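Local structure of diaminopimelate decarboxylase (Aquifex aeolicus, 2P3E) at residues I104-V109 / L125-E130; D118-E123 / E140-L145; E130-L135 / Q184-Y189; A152-P157 / S174-D179; N195-G200 / D235-D240. The protein probably catalyses the pyridoxal-phosphate-dependent decarboxylation of meso-diaminopimelate to L-lysine, the final step of the lysine pathway. All blocks are in the same frame, centred on the assembly; numbering follows the deposited sequence.

Interaction 1 of 5, residues I104-V109 / L125-E130; sequences IVYAGV and LMFNVE
Tyr106 N donates to Met126 O at 3.0 Å and Tyr106 O accepts from Asn128 N at 2.8 Å, pairing strands 104-106 and 126-129 in parallel. With helix 113-121 between them in the chain, they form one beta-alpha-beta unit of the TIM-barrel-type domain that binds pyridoxal phosphate in this family. On the face that also carries the helix, the rings of Tyr106 and Phe127 are nearly parallel but slid apart, touching through CD1 of the tyrosine and CE1 of the phenylalanine at 3.8 Å. On the other face Val105 CG1 lies beside Met126 CB at 4.1 Å, and Val105 also borders Glu279, a probable cofactor ligand. Past the strands, Glu130 points toward the loop 107-109. Its CB rests 3.7 Å from Val109 CG1, and its CG sits 3.3 Å from Gly108 O. A bend at chi2 (-74°) swings CD round, and OE2 ends 3.7 Å from Gly108 N without bonding to it. The carboxylate spends itself elsewhere: OE2 in a salt bridge with Arg154, OE1 on Gly177 N. An alanine here would probably leave Arg154 without this counter-charge and Gly177 N without its acceptor. Buried beside an arginine and a backbone N-H, the carboxylate is likely to stay ionised, while the nearby Gly108 N is buried with no partner.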
# COMPACT_ATOMS: atom_id res chain seq x y z
N ILE B 104 11.27 20.98 -14.32
CA ILE B 104 11.28 19.86 -13.37
C ILE B 104 12.20 20.13 -12.19
O ILE B 104 13.37 20.52 -12.37
CB ILE B 104 11.68 18.53 -14.08
CG1 ILE B 104 10.67 18.21 -15.19
CG2 ILE B 104 11.90 17.37 -13.05
CD1 ILE B 104 10.96 16.91 -15.95
N VAL B 105 11.66 19.96 -10.97
CA VAL B 105 12.44 20.07 -9.74
C VAL B 105 12.39 18.73 -8.98
O VAL B 105 11.36 18.05 -8.98
CB VAL B 105 11.97 21.25 -8.84
CG1 VAL B 105 12.17 22.61 -9.56
CG2 VAL B 105 10.50 21.08 -8.41
N TYR B 106 13.48 18.37 -8.32
CA TYR B 106 13.62 17.03 -7.77
C TYR B 106 13.85 17.12 -6.27
O TYR B 106 14.91 17.57 -5.83
CB TYR B 106 14.77 16.29 -8.47
CG TYR B 106 14.94 14.77 -8.23
CD1 TYR B 106 15.79 14.02 -9.05
CD2 TYR B 106 14.26 14.10 -7.22
CE1 TYR B 106 15.97 12.64 -8.86
CE2 TYR B 106 14.44 12.71 -7.02
CZ TYR B 106 15.29 12.00 -7.85
OH TYR B 106 15.48 10.62 -7.66
N ALA B 107 12.85 16.69 -5.49
CA ALA B 107 12.95 16.73 -4.02
C ALA B 107 13.10 15.34 -3.39
O ALA B 107 13.20 14.34 -4.08
CB ALA B 107 11.76 17.43 -3.43
N GLY B 108 13.14 15.32 -2.07
CA GLY B 108 13.12 14.06 -1.32
C GLY B 108 14.48 13.43 -1.13
O GLY B 108 15.49 13.89 -1.69
N VAL B 109 14.50 12.38 -0.32
CA VAL B 109 15.70 11.61 -0.04
C VAL B 109 15.71 10.35 -0.92
O VAL B 109 16.59 9.48 -0.75
CB VAL B 109 15.78 11.23 1.47
CG1 VAL B 109 15.85 12.47 2.34
CG2 VAL B 109 14.60 10.34 1.89
N LEU B 125 15.70 21.55 -13.78
CA LEU B 125 15.82 22.93 -13.32
C LEU B 125 16.65 23.02 -12.04
O LEU B 125 17.59 23.83 -11.94
CB LEU B 125 14.43 23.56 -13.13
CG LEU B 125 14.37 25.03 -12.72
CD1 LEU B 125 15.05 25.96 -13.77
CD2 LEU B 125 12.93 25.46 -12.50
N MET B 126 16.33 22.16 -11.07
CA MET B 126 16.88 22.28 -9.75
C MET B 126 16.70 21.00 -8.93
O MET B 126 15.62 20.41 -8.92
CB MET B 126 16.15 23.43 -9.05
CG MET B 126 16.72 23.91 -7.75
SD MET B 126 15.99 25.52 -7.43
CE MET B 126 14.40 25.16 -6.67
N PHE B 127 17.77 20.60 -8.24
CA PHE B 127 17.71 19.61 -7.16
C PHE B 127 17.45 20.31 -5.82
O PHE B 127 18.21 21.22 -5.42
CB PHE B 127 19.02 18.84 -7.06
CG PHE B 127 19.30 17.94 -8.23
CD1 PHE B 127 18.91 16.60 -8.20
CD2 PHE B 127 19.92 18.44 -9.37
CE1 PHE B 127 19.15 15.77 -9.31
CE2 PHE B 127 20.18 17.62 -10.48
CZ PHE B 127 19.80 16.29 -10.44
N ASN B 128 16.38 19.90 -5.14
CA ASN B 128 16.13 20.34 -3.77
C ASN B 128 16.79 19.36 -2.82
O ASN B 128 16.28 18.26 -2.57
CB ASN B 128 14.63 20.52 -3.50
CG ASN B 128 14.04 21.65 -4.32
OD1 ASN B 128 14.67 22.70 -4.50
ND2 ASN B 128 12.82 21.46 -4.81
N VAL B 129 17.93 19.79 -2.29
CA VAL B 129 18.86 18.93 -1.61
C VAL B 129 18.49 18.76 -0.14
O VAL B 129 18.17 19.72 0.57
CB VAL B 129 20.34 19.42 -1.79
CG1 VAL B 129 21.28 18.60 -0.97
CG2 VAL B 129 20.76 19.33 -3.27
N GLU B 130 18.56 17.50 0.28
CA GLU B 130 18.10 17.02 1.57
C GLU B 130 19.23 16.69 2.55
O GLU B 130 18.97 16.50 3.74
CB GLU B 130 17.21 15.79 1.37
CG GLU B 130 15.87 16.09 0.68
CD GLU B 130 14.87 16.80 1.59
OE1 GLU B 130 15.13 16.98 2.80
OE2 GLU B 130 13.80 17.17 1.07

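Interaction 2 of 5, residues D118-E123 / E140-L145; sequences DAVDSE and EIAGKL
Val120 and Ala142 mark where the backbones of helices 113-121 and 132-145 come nearest in these segments, their CA atoms 6.4 Å apart. Val120 and Leu145 share the larger part of the contact. Val120 CG1, anti to the backbone N (chi1 168°), reaches across to Leu145 CD2 at 3.7 Å and to Ala142 CA at 4.0 Å, while the other branch, CG2, meets Ile141 CG2 at 4.2 Å. The small Ala142 thus admits the valine between the larger side chains of Ile141 and Leu145. Leu145 CD2 also lies 3.5 Å from Asp121 OD2, the two side chains crossing at about a right angle: a methyl beside a carboxylate oxygen. Glu123 takes positive phi in a Schellman motif, and its N bonds back to Val120 O at 2.9 Å. In the barrel these are two successive outer helices, joined through strand 126-129. Val120 and Ala119 press on Phe127 of that strand, Ile141 packs further back along the first helix against Leu116 and Thr117, and on another flank Asp118 and Ser122 touch Leu91 of helix 88-96.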
# COMPACT_ATOMS: atom_id res chain seq x y z
N ASP B 118 20.56 10.17 -13.98
CA ASP B 118 19.53 10.46 -14.97
C ASP B 118 19.03 11.90 -14.91
O ASP B 118 18.84 12.55 -15.95
CB ASP B 118 18.36 9.49 -14.81
CG ASP B 118 18.70 8.07 -15.27
OD1 ASP B 118 19.81 7.84 -15.81
OD2 ASP B 118 17.85 7.19 -15.10
N ALA B 119 18.83 12.41 -13.70
CA ALA B 119 18.32 13.77 -13.53
C ALA B 119 19.38 14.82 -13.92
O ALA B 119 19.07 15.81 -14.54
CB ALA B 119 17.82 13.99 -12.10
N VAL B 120 20.62 14.59 -13.52
CA VAL B 120 21.72 15.51 -13.89
C VAL B 120 21.84 15.53 -15.41
O VAL B 120 21.84 16.59 -16.02
CB VAL B 120 23.05 15.13 -13.20
CG1 VAL B 120 24.23 15.90 -13.80
CG2 VAL B 120 22.96 15.39 -11.70
N ASP B 121 21.90 14.34 -16.00
CA ASP B 121 21.92 14.19 -17.46
C ASP B 121 20.74 14.86 -18.17
O ASP B 121 20.91 15.44 -19.26
CB ASP B 121 21.98 12.71 -17.83
CG ASP B 121 22.77 12.47 -19.09
OD1 ASP B 121 22.14 12.41 -20.16
OD2 ASP B 121 24.01 12.37 -19.01
N SER B 122 19.56 14.80 -17.55
CA SER B 122 18.38 15.42 -18.11
C SER B 122 18.41 16.95 -17.98
O SER B 122 17.56 17.62 -18.54
CB SER B 122 17.10 14.88 -17.45
OG SER B 122 16.96 13.48 -17.71
N GLU B 123 19.40 17.48 -17.25
CA GLU B 123 19.50 18.93 -17.01
C GLU B 123 18.21 19.53 -16.40
O GLU B 123 17.66 20.51 -16.90
CB GLU B 123 19.91 19.67 -18.31
CG GLU B 123 21.29 19.28 -18.83
CD GLU B 123 22.46 20.01 -18.13
OE1 GLU B 123 22.26 20.76 -17.14
OE2 GLU B 123 23.61 19.83 -18.57
N GLU B 140 29.94 14.83 -7.29
CA GLU B 140 30.74 13.75 -7.89
C GLU B 140 30.14 13.29 -9.22
O GLU B 140 30.86 13.16 -10.22
CB GLU B 140 30.90 12.58 -6.91
CG GLU B 140 31.79 11.43 -7.42
CD GLU B 140 32.42 10.61 -6.29
OE1 GLU B 140 31.80 10.47 -5.21
N ILE B 141 28.82 13.07 -9.23
CA ILE B 141 28.06 12.65 -10.42
C ILE B 141 28.07 13.68 -11.54
O ILE B 141 28.27 13.32 -12.72
CB ILE B 141 26.60 12.28 -10.06
CG1 ILE B 141 26.56 10.96 -9.28
CG2 ILE B 141 25.74 12.22 -11.33
CD1 ILE B 141 25.27 10.69 -8.50
N ALA B 142 27.86 14.95 -11.20
CA ALA B 142 27.90 16.03 -12.18
C ALA B 142 29.27 16.12 -12.85
O ALA B 142 29.36 16.15 -14.07
CB ALA B 142 27.51 17.37 -11.54
N GLY B 143 30.33 16.13 -12.05
CA GLY B 143 31.70 16.05 -12.56
C GLY B 143 31.91 14.93 -13.57
O GLY B 143 32.45 15.16 -14.65
N LYS B 144 31.45 13.73 -13.22
CA LYS B 144 31.59 12.54 -14.08
C LYS B 144 30.87 12.69 -15.43
O LYS B 144 31.28 12.08 -16.42
CB LYS B 144 31.10 11.28 -13.36
CG LYS B 144 32.07 10.75 -12.32
N LEU B 145 29.82 13.50 -15.46
CA LEU B 145 29.04 13.71 -16.68
C LEU B 145 29.51 14.95 -17.44
O LEU B 145 28.99 15.27 -18.52
CB LEU B 145 27.54 13.80 -16.35
CG LEU B 145 26.69 12.54 -16.14
CD1 LEU B 145 27.28 11.57 -15.12
CD2 LEU B 145 25.26 12.90 -15.74

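Interaction 3 of 5, residues E130-L135 / Q184-Y189; sequences ESRQEL and QKEYEY
Arg132 lies along one face of Tyr189, CG and CD over the ring and the guanidinium near its root. CG is 3.7 Å from CE2 of the ring, and CD stands 4.0 Å above the ring centroid, nearly on the normal, in a CH-pi contact. The chain then bends at chi3 (-73°), which carries NE round so that the guanidinium continues flat against the tyrosine, planes 11° apart and centres 4.7 Å apart. This is an offset stack of guanidinium on tyrosine, displaced toward the root of the ring: Tyr189 CB lies over the guanidinium centre, and NH1 reaches CD1 of the ring. Tyr189 is fixed at its far end by a hydrogen bond between its hydroxyl group and Asp136, one turn on from Arg132. The two helices, 132-145 and 183-191, stand side by side on the outside of the barrel and both back onto strand 149-156. Ser131 is the N-cap of the first, its OG accepting from Glu134 N at 3.2 Å. Glu186 lies between Arg132 and Ile153 of the strand. Its CG lies in the guanidinium plane at the edge, 3.9 Å from Arg132 NH2, but the carboxylate is turned 75° from that plane and OE2 stays 5.2 Å from Arg132 NE, so the opposite charges do not pair, though they may still attract at this range. Glu186 OE1 instead faces the opening turn of helix 132-145, whose positive end would probably favour its charge. Beside the stack, Leu135 and Tyr189 run past each other in opposite directions, Leu135 CD1 meeting the ring at its edge, 4.1 Å from CD2, and Leu135 packs on Ile151 and Ile153 of the strand.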
# COMPACT_ATOMS: atom_id res chain seq x y z
N GLU B 130 18.56 17.50 0.28
CA GLU B 130 18.10 17.02 1.57
C GLU B 130 19.23 16.69 2.55
O GLU B 130 18.97 16.50 3.74
CB GLU B 130 17.21 15.79 1.37
CG GLU B 130 15.87 16.09 0.68
CD GLU B 130 14.87 16.80 1.59
OE1 GLU B 130 15.13 16.98 2.80
OE2 GLU B 130 13.80 17.17 1.07
N SER B 131 20.48 16.62 2.07
CA SER B 131 21.63 16.39 2.96
C SER B 131 22.95 16.90 2.38
O SER B 131 23.09 17.11 1.17
CB SER B 131 21.77 14.90 3.32
OG SER B 131 22.03 14.15 2.14
N ARG B 132 23.93 17.07 3.26
CA ARG B 132 25.27 17.44 2.84
C ARG B 132 25.98 16.33 2.05
O ARG B 132 26.74 16.60 1.12
CB ARG B 132 26.11 17.80 4.06
CG ARG B 132 27.45 18.42 3.68
CD ARG B 132 28.16 18.98 4.89
NE ARG B 132 27.54 20.22 5.37
CZ ARG B 132 28.16 21.11 6.14
NH1 ARG B 132 29.43 20.91 6.50
NH2 ARG B 132 27.53 22.21 6.53
N GLN B 133 25.75 15.08 2.44
CA GLN B 133 26.31 13.96 1.69
C GLN B 133 25.77 13.94 0.25
O GLN B 133 26.52 13.69 -0.70
CB GLN B 133 26.06 12.64 2.43
CG GLN B 133 26.82 11.48 1.82
CD GLN B 133 26.82 10.25 2.70
OE1 GLN B 133 25.96 10.08 3.57
NE2 GLN B 133 27.80 9.37 2.48
N GLU B 134 24.48 14.26 0.11
CA GLU B 134 23.85 14.43 -1.20
C GLU B 134 24.54 15.51 -2.04
O GLU B 134 24.69 15.34 -3.23
CB GLU B 134 22.34 14.70 -1.06
CG GLU B 134 21.61 14.88 -2.41
CD GLU B 134 20.14 15.30 -2.27
OE1 GLU B 134 19.57 15.14 -1.17
OE2 GLU B 134 19.57 15.81 -3.27
N LEU B 135 24.93 16.62 -1.41
CA LEU B 135 25.75 17.63 -2.09
C LEU B 135 27.03 17.03 -2.72
O LEU B 135 27.32 17.26 -3.88
CB LEU B 135 26.10 18.79 -1.14
CG LEU B 135 24.96 19.70 -0.65
CD1 LEU B 135 25.42 20.59 0.49
CD2 LEU B 135 24.43 20.54 -1.78
N GLN B 184 22.66 28.22 6.07
CA GLN B 184 23.68 29.08 5.49
C GLN B 184 25.04 28.38 5.44
O GLN B 184 25.82 28.59 4.50
CB GLN B 184 23.75 30.41 6.23
CG GLN B 184 24.06 31.59 5.32
CD GLN B 184 23.73 32.92 5.94
OE1 GLN B 184 24.63 33.71 6.24
NE2 GLN B 184 22.44 33.19 6.14
N LYS B 185 25.31 27.55 6.45
CA LYS B 185 26.50 26.70 6.50
C LYS B 185 26.56 25.69 5.35
O LYS B 185 27.63 25.42 4.81
CB LYS B 185 26.62 25.97 7.84
CG LYS B 185 27.13 26.86 8.99
CD LYS B 185 27.38 26.04 10.25
CE LYS B 185 26.15 26.04 11.18
NZ LYS B 185 26.43 25.27 12.44
N GLU B 186 25.41 25.13 4.99
CA GLU B 186 25.34 24.26 3.83
C GLU B 186 25.52 25.00 2.51
O GLU B 186 26.08 24.44 1.57
CB GLU B 186 24.04 23.43 3.82
CG GLU B 186 24.15 22.18 4.68
CD GLU B 186 22.94 21.27 4.55
OE1 GLU B 186 22.57 20.89 3.41
OE2 GLU B 186 22.36 20.93 5.61
N TYR B 187 25.03 26.24 2.42
CA TYR B 187 25.22 27.05 1.22
C TYR B 187 26.70 27.42 1.03
O TYR B 187 27.23 27.38 -0.09
CB TYR B 187 24.35 28.32 1.26
CG TYR B 187 22.95 28.08 0.77
CD1 TYR B 187 21.90 27.86 1.67
CD2 TYR B 187 22.67 28.05 -0.59
CE1 TYR B 187 20.61 27.61 1.22
CE2 TYR B 187 21.37 27.81 -1.06
CZ TYR B 187 20.36 27.58 -0.15
OH TYR B 187 19.08 27.35 -0.61
N GLU B 188 27.35 27.74 2.14
CA GLU B 188 28.79 28.00 2.14
C GLU B 188 29.59 26.76 1.71
O GLU B 188 30.49 26.87 0.88
CB GLU B 188 29.26 28.50 3.51
CG GLU B 188 28.82 29.95 3.82
CD GLU B 188 29.41 31.00 2.87
OE1 GLU B 188 30.40 30.66 2.15
OE2 GLU B 188 28.90 32.15 2.84
N TYR B 189 29.21 25.60 2.23
CA TYR B 189 29.82 24.34 1.87
C TYR B 189 29.63 24.04 0.38
O TYR B 189 30.59 23.71 -0.33
CB TYR B 189 29.27 23.20 2.74
CG TYR B 189 29.92 21.86 2.43
CD1 TYR B 189 31.14 21.51 3.00
CD2 TYR B 189 29.32 20.96 1.53
CE1 TYR B 189 31.74 20.29 2.71
CE2 TYR B 189 29.90 19.74 1.24
CZ TYR B 189 31.13 19.42 1.82
OH TYR B 189 31.74 18.22 1.54

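Interaction 4 of 5, residues A152-P157 / S174-D179; sequences AIRVNP and SKFGVD
Phe176 O is held by two donors, Asn156 ND2 from across the contact and Lys301 NZ of the second subunit. The asparagine bond is 2.9 Å long and nearly straight (170° at the hydrogen), with Phe176 O lying in the plane of the amide. Further along, Asn156 N meets Val178 O at 2.8 Å, the donor standing above the carbonyl plane, and Val178 N returns a bond to Arg154 O. These make the short parallel pairing of strand 178-179 with the end of strand 149-156, whose connecting residues 158-173 are not modelled. Gly177, with phi of 75°, sits so close that Asn156 OD1 is 3.4 Å from its CA; a side chain there would collide with the amide. On the side of Val155 and Val178, Val178 CG1 packs on Ile153 CG2 at 3.7 Å. Arg154 runs extended from CG to NE past Gly177, its CD 3.8 Å from Gly177 N, and brings its guanidinium to the root of Phe176: Phe176 CB lies over one face of the guanidinium, offset toward its rim, and Arg154 NH1 is 3.5 Å from Phe176 CD1, the two planes 23° apart. NH1 also forms the salt bridge to Glu130, and NH2 bonds to His204 O. A leucine in its place would probably leave Glu130 and His204 O without this donor and open a gap against Phe176 CB. With Lys175 in a salt bridge to Asp352 of the second subunit, the polar bonds here tie a barrel strand to the dimer interface, and the side chain of Arg154 is about 7 Å from that of Lys65, the probable cofactor lysine.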
# COMPACT_ATOMS: atom_id res chain seq x y z
N ALA B 152 19.17 23.75 -4.81
CA ALA B 152 18.63 24.53 -3.71
C ALA B 152 18.81 23.69 -2.46
O ALA B 152 18.84 22.46 -2.54
CB ALA B 152 17.15 24.79 -3.94
N ILE B 153 18.91 24.34 -1.31
CA ILE B 153 18.86 23.60 -0.05
C ILE B 153 17.41 23.60 0.46
O ILE B 153 16.75 24.66 0.46
CB ILE B 153 19.82 24.20 1.04
CG1 ILE B 153 21.29 24.19 0.57
CG2 ILE B 153 19.68 23.45 2.39
CD1 ILE B 153 21.81 22.84 0.19
N ARG B 154 16.93 22.43 0.88
CA ARG B 154 15.64 22.38 1.54
C ARG B 154 15.77 22.85 2.98
O ARG B 154 16.45 22.21 3.79
CB ARG B 154 15.01 20.98 1.54
CG ARG B 154 13.58 21.09 2.10
CD ARG B 154 12.95 19.76 2.32
NE ARG B 154 11.62 19.85 2.94
CZ ARG B 154 10.69 18.91 2.81
NH1 ARG B 154 10.95 17.81 2.10
NH2 ARG B 154 9.51 19.05 3.40
N VAL B 155 15.09 23.95 3.29
CA VAL B 155 15.16 24.55 4.62
C VAL B 155 13.85 24.37 5.37
O VAL B 155 12.78 24.41 4.76
CB VAL B 155 15.61 26.06 4.57
CG1 VAL B 155 16.91 26.22 3.76
CG2 VAL B 155 14.53 26.95 3.99
N ASN B 156 13.96 24.12 6.68
CA ASN B 156 12.83 24.03 7.59
C ASN B 156 12.71 25.33 8.37
O ASN B 156 13.48 25.57 9.31
CB ASN B 156 13.04 22.88 8.59
CG ASN B 156 13.16 21.53 7.92
OD1 ASN B 156 12.71 21.34 6.77
ND2 ASN B 156 13.76 20.58 8.63
N PRO B 157 11.76 26.20 7.99
CA PRO B 157 11.61 27.46 8.73
C PRO B 157 11.05 27.21 10.14
O PRO B 157 10.23 26.29 10.31
CB PRO B 157 10.59 28.24 7.90
CG PRO B 157 10.49 27.52 6.56
CD PRO B 157 10.79 26.08 6.89
N SER B 174 11.34 14.87 11.60
CA SER B 174 11.25 14.19 10.31
C SER B 174 12.62 14.10 9.66
O SER B 174 13.55 14.79 10.07
CB SER B 174 10.29 14.92 9.37
OG SER B 174 10.97 15.83 8.52
N LYS B 175 12.72 13.27 8.61
CA LYS B 175 13.96 13.07 7.87
C LYS B 175 14.26 14.22 6.90
O LYS B 175 15.34 14.26 6.28
CB LYS B 175 13.91 11.74 7.09
CG LYS B 175 12.76 11.63 6.07
CD LYS B 175 12.70 10.26 5.43
CE LYS B 175 11.53 10.13 4.44
NZ LYS B 175 11.33 8.72 3.99
N PHE B 176 13.32 15.15 6.76
CA PHE B 176 13.44 16.18 5.72
C PHE B 176 14.04 17.52 6.17
O PHE B 176 13.81 17.97 7.30
CB PHE B 176 12.08 16.44 5.06
CG PHE B 176 11.46 15.22 4.42
CD1 PHE B 176 11.98 14.69 3.24
CD2 PHE B 176 10.34 14.63 4.98
CE1 PHE B 176 11.41 13.58 2.64
CE2 PHE B 176 9.75 13.51 4.39
CZ PHE B 176 10.29 12.99 3.21
N GLY B 177 14.78 18.14 5.26
CA GLY B 177 15.24 19.53 5.41
C GLY B 177 16.37 19.73 6.40
O GLY B 177 16.88 18.77 7.01
N VAL B 178 16.78 20.98 6.53
CA VAL B 178 17.74 21.37 7.54
C VAL B 178 17.17 22.62 8.20
O VAL B 178 16.56 23.46 7.53
CB VAL B 178 19.18 21.60 6.96
CG1 VAL B 178 19.23 22.76 5.96
CG2 VAL B 178 20.20 21.82 8.06
N ASP B 179 17.36 22.72 9.51
CA ASP B 179 17.04 23.93 10.26
C ASP B 179 17.53 25.13 9.47
O ASP B 179 18.71 25.20 9.09
CB ASP B 179 17.73 23.90 11.63
CG ASP B 179 17.27 25.01 12.56
OD1 ASP B 179 16.58 25.97 12.12
OD2 ASP B 179 17.60 24.92 13.77

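Interaction 5 of 5, residues N195-G200 / D235-D240; sequences NLEIVG and DIKYLD
Val199 O receives two neighbouring N-H groups, and with them strand 196-202 meets strand 238-240 in a parallel beta-alpha-beta crossover of the barrel, helix 214-231 lying between them in the chain. Of these hydrogen bonds, that from Tyr238 N is 2.9 Å long and nearly in line with the carbonyl; the one from Lys237 N, at 2.8 Å, is bent to 125° and weak. One residue on, Gly200 CA comes 3.2 Å from Tyr238 O in a CA-H...O contact, where the two residues pair as a parallel bridge. A water closes the start of the contact: it donates to Ile198 O at 2.7 Å and accepts from Asp235 N at 2.8 Å, joining backbones that turn two carbonyl oxygens, Ile198 O and Asp235 O, toward each other without a bond. Two apolar contacts accompany the bonds. Val199 and Tyr238 lie side by side, CG2 in the plane of the ring at its edge, 3.9 Å from CD2; beyond them Tyr238 touches Leu125, as well as Lys275 and Ile277 of strand 275-278. Ile198 crosses Ile236 obliquely, CG2 against CD1 at 3.9 Å, near Phe234. The charged groups sit at the margin. Glu197 comes near Lys237, but their charged atoms do not meet. The lysine pairs within its own segment instead: a bend at chi4 (-63°) turns NZ to Asp235 OD2, which it meets at 3.1 Å on the syn side of the carboxylate, 34° out of its plane.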
# COMPACT_ATOMS: atom_id res chain seq x y z
N ASN B 195 31.23 21.44 -9.33
CA ASN B 195 30.24 20.95 -10.30
C ASN B 195 28.78 21.27 -9.95
O ASN B 195 27.86 20.84 -10.66
CB ASN B 195 30.41 19.43 -10.51
CG ASN B 195 31.84 19.05 -10.79
OD1 ASN B 195 32.47 19.62 -11.66
ND2 ASN B 195 32.37 18.11 -10.01
N LEU B 196 28.58 22.00 -8.86
CA LEU B 196 27.24 22.43 -8.46
C LEU B 196 27.07 23.90 -8.75
O LEU B 196 28.02 24.68 -8.63
CB LEU B 196 26.99 22.21 -6.97
CG LEU B 196 27.17 20.81 -6.41
CD1 LEU B 196 26.78 20.83 -4.95
CD2 LEU B 196 26.36 19.78 -7.22
N GLU B 197 25.86 24.27 -9.13
CA GLU B 197 25.51 25.66 -9.29
C GLU B 197 24.35 25.97 -8.34
O GLU B 197 23.23 25.45 -8.52
CB GLU B 197 25.10 25.90 -10.74
CG GLU B 197 24.81 27.34 -11.07
CD GLU B 197 24.29 27.51 -12.48
OE1 GLU B 197 24.43 26.54 -13.28
OE2 GLU B 197 23.75 28.60 -12.78
N ILE B 198 24.63 26.80 -7.34
CA ILE B 198 23.61 27.21 -6.37
C ILE B 198 22.65 28.21 -6.98
O ILE B 198 23.05 29.33 -7.33
CB ILE B 198 24.27 27.85 -5.12
CG1 ILE B 198 25.17 26.82 -4.44
CG2 ILE B 198 23.19 28.42 -4.17
CD1 ILE B 198 26.14 27.43 -3.41
N VAL B 199 21.38 27.82 -7.13
CA VAL B 199 20.38 28.66 -7.80
C VAL B 199 19.09 28.92 -7.00
O VAL B 199 18.27 29.75 -7.39
CB VAL B 199 19.94 28.11 -9.20
CG1 VAL B 199 21.15 28.01 -10.17
CG2 VAL B 199 19.23 26.77 -9.07
N GLY B 200 18.91 28.20 -5.90
CA GLY B 200 17.64 28.28 -5.21
C GLY B 200 17.62 28.10 -3.71
O GLY B 200 18.64 27.78 -3.09
N ASP B 235 23.73 33.96 -6.08
CA ASP B 235 22.75 34.33 -7.08
C ASP B 235 21.55 33.38 -6.97
O ASP B 235 21.50 32.35 -7.64
CB ASP B 235 23.36 34.28 -8.49
CG ASP B 235 22.39 34.75 -9.58
OD1 ASP B 235 21.34 35.35 -9.26
OD2 ASP B 235 22.67 34.50 -10.77
N ILE B 236 20.60 33.75 -6.13
CA ILE B 236 19.41 32.95 -5.90
C ILE B 236 18.36 33.33 -6.93
O ILE B 236 17.67 34.36 -6.80
CB ILE B 236 18.88 33.07 -4.43
CG1 ILE B 236 19.98 32.77 -3.39
CG2 ILE B 236 17.66 32.17 -4.18
CD1 ILE B 236 20.70 31.40 -3.53
N LYS B 237 18.24 32.50 -7.97
CA LYS B 237 17.30 32.71 -9.06
C LYS B 237 15.88 32.24 -8.73
O LYS B 237 14.92 32.81 -9.24
CB LYS B 237 17.80 32.00 -10.33
CG LYS B 237 19.15 32.47 -10.83
CD LYS B 237 19.64 31.52 -11.94
CE LYS B 237 21.04 31.89 -12.44
NZ LYS B 237 21.08 33.24 -13.07
N TYR B 238 15.77 31.22 -7.86
CA TYR B 238 14.47 30.57 -7.56
C TYR B 238 14.18 30.44 -6.07
O TYR B 238 15.04 30.10 -5.27
CB TYR B 238 14.38 29.16 -8.19
CG TYR B 238 14.76 29.17 -9.65
CD1 TYR B 238 13.88 29.64 -10.63
CD2 TYR B 238 16.02 28.74 -10.04
CE1 TYR B 238 14.25 29.67 -11.98
CE2 TYR B 238 16.40 28.76 -11.38
CZ TYR B 238 15.52 29.24 -12.33
OH TYR B 238 15.93 29.26 -13.65
N LEU B 239 12.93 30.73 -5.72
CA LEU B 239 12.42 30.47 -4.38
C LEU B 239 11.24 29.54 -4.54
O LEU B 239 10.17 29.93 -4.99
CB LEU B 239 11.98 31.76 -3.70
CG LEU B 239 13.08 32.80 -3.42
CD1 LEU B 239 12.47 34.01 -2.72
CD2 LEU B 239 14.24 32.21 -2.61
N ASP B 240 11.49 28.28 -4.19
CA ASP B 240 10.49 27.23 -4.29
C ASP B 240 9.83 27.10 -2.91
O ASP B 240 10.43 26.57 -1.97
CB ASP B 240 11.18 25.93 -4.74
CG ASP B 240 10.21 24.79 -4.98
OD1 ASP B 240 9.08 24.81 -4.44
OD2 ASP B 240 10.60 23.84 -5.69
O HOH W 1 24.67 31.34 -6.48

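How the interactions relate
Interactions 1, 4 and 5 pair strands of one parallel barrel sheet through backbone hydrogen bonds; interactions 2 and 3 lie further out, where helices meet side chain to side chain. Helix 132-145 serves both helix contacts, mostly apolar against 118-123, and by an arginine-tyrosine stack against 184-189. Interactions 1 and 4 are buried nearest the probable cofactor site and share polar groups: Glu130 of the first bonds Gly177 and Arg154 of the second. Interaction 5 is partly exposed, with water and a salt bridge at its margin. Tyr187 OH, on the helix of interaction 3, joins Ile153 N and Gly200 O, linking interactions 4 and 5. Interactions 1, 3 and 4 also touch the second subunit; 2 and 5 do not.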